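Local structure of putative oxidoreductase (Bacteroides fragilis NCTC 9343, 3FHL) at residues 76-81 against 95-100; 117-122 against 326-331. The protein is a putative oxidoreductase of the Gfo/Idh/MocA family that probably binds a nicotinamide dinucleotide on its Rossmann domain, its substrate not being established. All blocks are in the same frame, centred on the assembly; numbering follows the deposited sequence. Where two conformers were deposited one is given.

Contact 1. Residues 76-81 against 95-100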
# COMPACT_ATOMS: atom_id res chain seq x y z
N ASN C 76 -33.35 -4.23 5.91
CA ASN C 76 -34.35 -4.84 5.02
C ASN C 76 -35.54 -3.94 4.66
O ASN C 76 -36.20 -4.15 3.63
CB ASN C 76 -34.86 -6.16 5.61
CG ASN C 76 -34.01 -7.35 5.20
OD1 ASN C 76 -33.57 -8.14 6.03
ND2 ASN C 76 -33.78 -7.49 3.89
N THR C 77 -35.80 -2.94 5.49
CA THR C 77 -36.91 -2.03 5.26
C THR C 77 -36.62 -0.89 4.27
O THR C 77 -37.55 -0.28 3.76
CB THR C 77 -37.44 -1.40 6.58
OG1 THR C 77 -36.45 -0.52 7.12
CG2 THR C 77 -37.78 -2.48 7.61
N HIS C 78 -35.34 -0.63 3.98
CA HIS C 78 -34.93 0.65 3.36
C HIS C 78 -35.56 0.98 2.01
O HIS C 78 -35.99 2.11 1.80
CB HIS C 78 -33.41 0.79 3.29
CG HIS C 78 -32.77 1.12 4.61
ND1 HIS C 78 -31.50 1.63 4.71
CD2 HIS C 78 -33.24 1.02 5.87
CE1 HIS C 78 -31.21 1.83 5.98
NE2 HIS C 78 -32.25 1.46 6.71
N TYR C 79 -35.65 0.00 1.12
CA TYR C 79 -36.35 0.19 -0.15
C TYR C 79 -37.84 0.49 0.07
O TYR C 79 -38.37 1.46 -0.49
CB TYR C 79 -36.18 -1.03 -1.05
CG TYR C 79 -37.15 -1.11 -2.21
CD1 TYR C 79 -37.03 -0.26 -3.30
CD2 TYR C 79 -38.17 -2.07 -2.22
CE1 TYR C 79 -37.91 -0.34 -4.38
CE2 TYR C 79 -39.06 -2.16 -3.29
CZ TYR C 79 -38.92 -1.30 -4.36
OH TYR C 79 -39.79 -1.40 -5.42
N GLU C 80 -38.50 -0.32 0.89
CA GLU C 80 -39.94 -0.19 1.15
C GLU C 80 -40.24 1.15 1.82
O GLU C 80 -41.14 1.87 1.40
CB GLU C 80 -40.46 -1.35 2.02
CG GLU C 80 -41.99 -1.39 2.19
CD GLU C 80 -42.47 -2.28 3.35
OE1 GLU C 80 -41.73 -3.20 3.79
OE2 GLU C 80 -43.60 -2.05 3.83
N TYR C 81 -39.45 1.46 2.85
CA TYR C 81 -39.64 2.66 3.66
C TYR C 81 -39.36 3.96 2.91
O TYR C 81 -40.12 4.93 3.04
CB TYR C 81 -38.81 2.55 4.95
CG TYR C 81 -39.47 1.73 6.04
CD1 TYR C 81 -40.42 0.74 5.74
CD2 TYR C 81 -39.12 1.92 7.38
CE1 TYR C 81 -41.02 -0.03 6.74
CE2 TYR C 81 -39.72 1.15 8.41
CZ TYR C 81 -40.66 0.18 8.07
OH TYR C 81 -41.26 -0.57 9.07
N GLU C 95 -30.13 5.88 4.95
CA GLU C 95 -28.86 5.33 5.39
C GLU C 95 -28.46 4.14 4.55
O GLU C 95 -29.32 3.44 4.00
CB GLU C 95 -28.96 4.90 6.83
CG GLU C 95 -28.64 6.02 7.77
CD GLU C 95 -28.16 5.52 9.11
OE1 GLU C 95 -28.64 4.47 9.57
OE2 GLU C 95 -27.31 6.21 9.72
N LYS C 96 -27.15 3.92 4.44
CA LYS C 96 -26.61 2.68 3.89
C LYS C 96 -26.99 1.51 4.79
O LYS C 96 -26.91 1.62 6.01
CB LYS C 96 -25.09 2.76 3.77
CG LYS C 96 -24.60 3.71 2.68
CD LYS C 96 -23.22 4.24 3.01
CE LYS C 96 -22.19 3.12 3.15
NZ LYS C 96 -20.86 3.65 3.57
N PRO C 97 -27.42 0.38 4.18
CA PRO C 97 -27.55 0.14 2.74
C PRO C 97 -28.80 0.79 2.14
O PRO C 97 -29.90 0.62 2.67
CB PRO C 97 -27.63 -1.40 2.64
CG PRO C 97 -27.50 -1.92 4.06
CD PRO C 97 -27.83 -0.79 4.96
N PHE C 98 -28.59 1.55 1.07
CA PHE C 98 -29.65 2.25 0.34
C PHE C 98 -30.79 1.29 -0.01
O PHE C 98 -31.91 1.48 0.46
CB PHE C 98 -29.04 2.92 -0.91
CG PHE C 98 -30.03 3.60 -1.83
CD1 PHE C 98 -31.14 4.29 -1.35
CD2 PHE C 98 -29.81 3.58 -3.21
CE1 PHE C 98 -32.02 4.91 -2.23
CE2 PHE C 98 -30.68 4.21 -4.08
CZ PHE C 98 -31.78 4.87 -3.60
N THR C 99 -30.50 0.27 -0.81
CA THR C 99 -31.47 -0.76 -1.13
C THR C 99 -30.79 -2.12 -1.14
O THR C 99 -29.56 -2.20 -1.14
CB THR C 99 -32.10 -0.56 -2.52
OG1 THR C 99 -31.06 -0.33 -3.48
CG2 THR C 99 -33.06 0.61 -2.53
N SER C 100 -31.59 -3.19 -1.16
CA SER C 100 -31.05 -4.54 -1.23
C SER C 100 -30.50 -4.85 -2.63
O SER C 100 -29.55 -5.62 -2.76
CB SER C 100 -32.08 -5.58 -0.78
OG SER C 100 -33.15 -5.67 -1.69
O HOH W 1 -34.03 -2.56 1.02
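Residues 76-81, leading into helix 78-87, lie against the loop that leaves strand 91-95 of the Rossmann fold, and the two backbones come nearest at Y79 and T99, their CA atoms 5.1 Å apart. The loop carries the E95-K96-P97 sequence, the EKP motif of Gfo/Idh/MocA enzymes, with a cis peptide bond before P97. H78 carries the contact. Its CG stands anti to its own carbonyl carbon (chi1 -76°), and ND1 faces two carbonyls of the loop. ND1 donates to P97 O at 2.8 Å, with the acceptor tilted about 30° from the imidazole plane and the donor lying above the carbonyl plane. The same N-H makes a weak bond to E95 O at 2.9 Å, bent to 123° at the hydrogen, with this oxygen at the ring edge. One N-H is thus shared by carbonyls on both sides of the cis bond, and H78 CE1 rests 3.9 Å from E95 CB. The other nitrogen, NE2, is hydrogen-bonded to T73 O, so both imidazole nitrogens are engaged and the ring's rotation is fixed. E95 turns its carboxylate to H21 and, more weakly, to S16, while K96 NZ reaches S181. F98 O approaches H78 CB to 3.3 Å and is buried with no polar partner in the model. Beyond H78, T99 CG2 packs 3.8 Å from Y79 CB; the two side chains cross obliquely, and the phenol oxygen continues to E107 on helix 102-115. A water links the backbones here, accepting from Y79 N at 3.0 Å and weakly from S100 N.

Contact 2. Residues 117-122 against 326-331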
# COMPACT_ATOMS: atom_id res chain seq x y z
N LEU C 117 -38.81 15.30 -5.87
CA LEU C 117 -38.44 15.15 -4.47
C LEU C 117 -36.96 14.82 -4.33
O LEU C 117 -36.38 14.16 -5.20
CB LEU C 117 -39.29 14.05 -3.81
CG LEU C 117 -40.81 14.27 -3.78
CD1 LEU C 117 -41.51 13.02 -3.29
CD2 LEU C 117 -41.17 15.47 -2.92
N MET C 118 -36.34 15.30 -3.24
CA MET C 118 -34.94 14.99 -2.92
C MET C 118 -34.81 13.54 -2.44
O MET C 118 -35.58 13.09 -1.59
CB MET C 118 -34.41 15.95 -1.84
CG MET C 118 -32.87 15.84 -1.58
SD MET C 118 -32.36 16.56 0.01
CE MET C 118 -33.04 15.35 1.12
N LEU C 119 -33.85 12.81 -3.01
CA LEU C 119 -33.46 11.50 -2.48
C LEU C 119 -31.95 11.47 -2.25
O LEU C 119 -31.17 11.45 -3.20
CB LEU C 119 -33.89 10.36 -3.40
CG LEU C 119 -33.57 8.92 -2.96
CD1 LEU C 119 -34.23 8.58 -1.63
CD2 LEU C 119 -34.01 7.95 -4.05
N SER C 120 -31.57 11.47 -0.97
CA SER C 120 -30.18 11.51 -0.52
C SER C 120 -29.79 10.20 0.15
O SER C 120 -30.61 9.56 0.80
CB SER C 120 -30.00 12.68 0.46
OG SER C 120 -28.70 12.70 1.05
N VAL C 121 -28.52 9.80 -0.02
CA VAL C 121 -27.96 8.71 0.78
C VAL C 121 -26.89 9.27 1.72
O VAL C 121 -26.01 10.01 1.29
CB VAL C 121 -27.46 7.52 -0.08
CG1 VAL C 121 -26.70 6.50 0.78
CG2 VAL C 121 -28.64 6.82 -0.73
N TYR C 122 -27.02 8.95 3.00
CA TYR C 122 -26.11 9.43 4.05
C TYR C 122 -24.71 8.84 3.91
O TYR C 122 -24.49 7.66 4.16
CB TYR C 122 -26.67 9.08 5.43
CG TYR C 122 -25.93 9.73 6.58
CD1 TYR C 122 -25.87 11.12 6.71
CD2 TYR C 122 -25.32 8.95 7.55
CE1 TYR C 122 -25.21 11.72 7.77
CE2 TYR C 122 -24.65 9.53 8.61
CZ TYR C 122 -24.61 10.91 8.72
OH TYR C 122 -23.94 11.49 9.76
N THR C 326 -25.04 14.75 -1.92
CA THR C 326 -25.19 13.34 -1.58
C THR C 326 -26.35 12.66 -2.31
O THR C 326 -27.13 11.93 -1.69
CB THR C 326 -25.38 13.17 -0.06
OG1 THR C 326 -26.48 13.99 0.36
CG2 THR C 326 -24.10 13.58 0.72
N HIS C 327 -26.44 12.87 -3.61
CA HIS C 327 -27.42 12.15 -4.42
C HIS C 327 -27.32 10.65 -4.21
O HIS C 327 -26.23 10.10 -4.06
CB HIS C 327 -27.19 12.42 -5.91
CG HIS C 327 -27.61 13.78 -6.36
ND1 HIS C 327 -26.71 14.79 -6.60
CD2 HIS C 327 -28.83 14.29 -6.64
CE1 HIS C 327 -27.36 15.87 -7.00
NE2 HIS C 327 -28.65 15.59 -7.03
N ALA C 328 -28.48 9.98 -4.19
CA ALA C 328 -28.53 8.52 -4.08
C ALA C 328 -27.75 7.80 -5.18
O ALA C 328 -27.24 6.69 -4.94
CB ALA C 328 -29.98 8.05 -4.07
N GLN C 329 -27.63 8.42 -6.36
CA GLN C 329 -26.86 7.84 -7.47
C GLN C 329 -25.39 7.63 -7.07
O GLN C 329 -24.75 6.69 -7.54
CB GLN C 329 -26.95 8.72 -8.72
CG GLN C 329 -26.28 8.17 -9.97
CD GLN C 329 -26.91 6.90 -10.47
OE1 GLN C 329 -28.13 6.81 -10.61
NE2 GLN C 329 -26.07 5.90 -10.77
N ASP C 330 -24.87 8.49 -6.19
CA ASP C 330 -23.50 8.35 -5.67
C ASP C 330 -23.24 6.98 -5.05
O ASP C 330 -22.19 6.40 -5.31
CB ASP C 330 -23.15 9.46 -4.68
CG ASP C 330 -22.92 10.81 -5.35
OD1 ASP C 330 -22.92 10.89 -6.60
OD2 ASP C 330 -22.74 11.80 -4.61
N ILE C 331 -24.18 6.45 -4.27
CA ILE C 331 -23.99 5.13 -3.66
C ILE C 331 -24.15 3.99 -4.67
O ILE C 331 -23.54 2.94 -4.50
CB ILE C 331 -24.84 4.91 -2.37
CG1 ILE C 331 -24.22 3.84 -1.46
CG2 ILE C 331 -26.25 4.49 -2.68
CD1 ILE C 331 -22.83 4.18 -0.92
O HOH W 2 -24.79 9.76 -1.66
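S120 and T326 meet through their hydroxyls where strand 119-122, the last in order of the parallel Rossmann sheet, receives the start of helix 328-347 from the C-terminal part of the chain. S120 OG, anti to its backbone N (chi1 174°), donates to T326 OG1 at 2.7 Å. Beside the hydroxyl bond, two backbone bonds flank S120 and H327: V121 N reaches T326 O at 3.0 Å, nearly along the C=O axis, and A328 N reaches L119 O at 3.2 Å. They form a single bridge between S120 and H327, so the incoming chain runs briefly beside the edge strand before turning into the helix. T326 O also receives a CA-H...O contact from S120 CA. A water donates to both V121 O and H327 O, adding a water-mediated link to the two direct ones.

The apolar side chains sit on the face with L119 and V121. A328 CB touches both, 3.9 Å from L119 CG and 3.8 Å from V121 CG2. One turn on, I331 crosses V121 at about a right angle, its CG2 3.9 Å from V121 CG2; V121 CG1 also meets I331 CG2, at 4.0 Å, while V121 CG2 in addition reaches A328.

Farther out, S120 is hydrogen-bonded through its backbone to V92 and V94, which sets the strand in the sheet. L119 packs on L108 and A112 of helix 102-115, and A328 touches I109 of the same helix. F310 of helix 309-320 touches both S120 and T326. Within the helix start, D330 N bonds back to H327 O, and D330 OD2 makes a salt bridge with R126 NH1.

In the fold
The two contacts lie 12 Å apart, centre to centre, and meet at F98. Its side chain leaves the loop of contact 1 and enters the apolar face of contact 2: in the ring, F98 CD1 is 3.6 Å from V121 CG2 and F98 CZ 3.7 Å from A328 CB. Nearer the backbone, F98 CB lies 3.7 Å from I331 CG2. One phenylalanine thus ties the EKP loop to the edge strand and to helix 328-347 at once. K96 CD also packs 3.8 Å from Y122 O. In relatives this loop borders the nicotinamide end of the dinucleotide and its lysine serves catalysis, so the E95-K96-P97 side of contact 1 probably lines the active site, with contact 2 packed behind it.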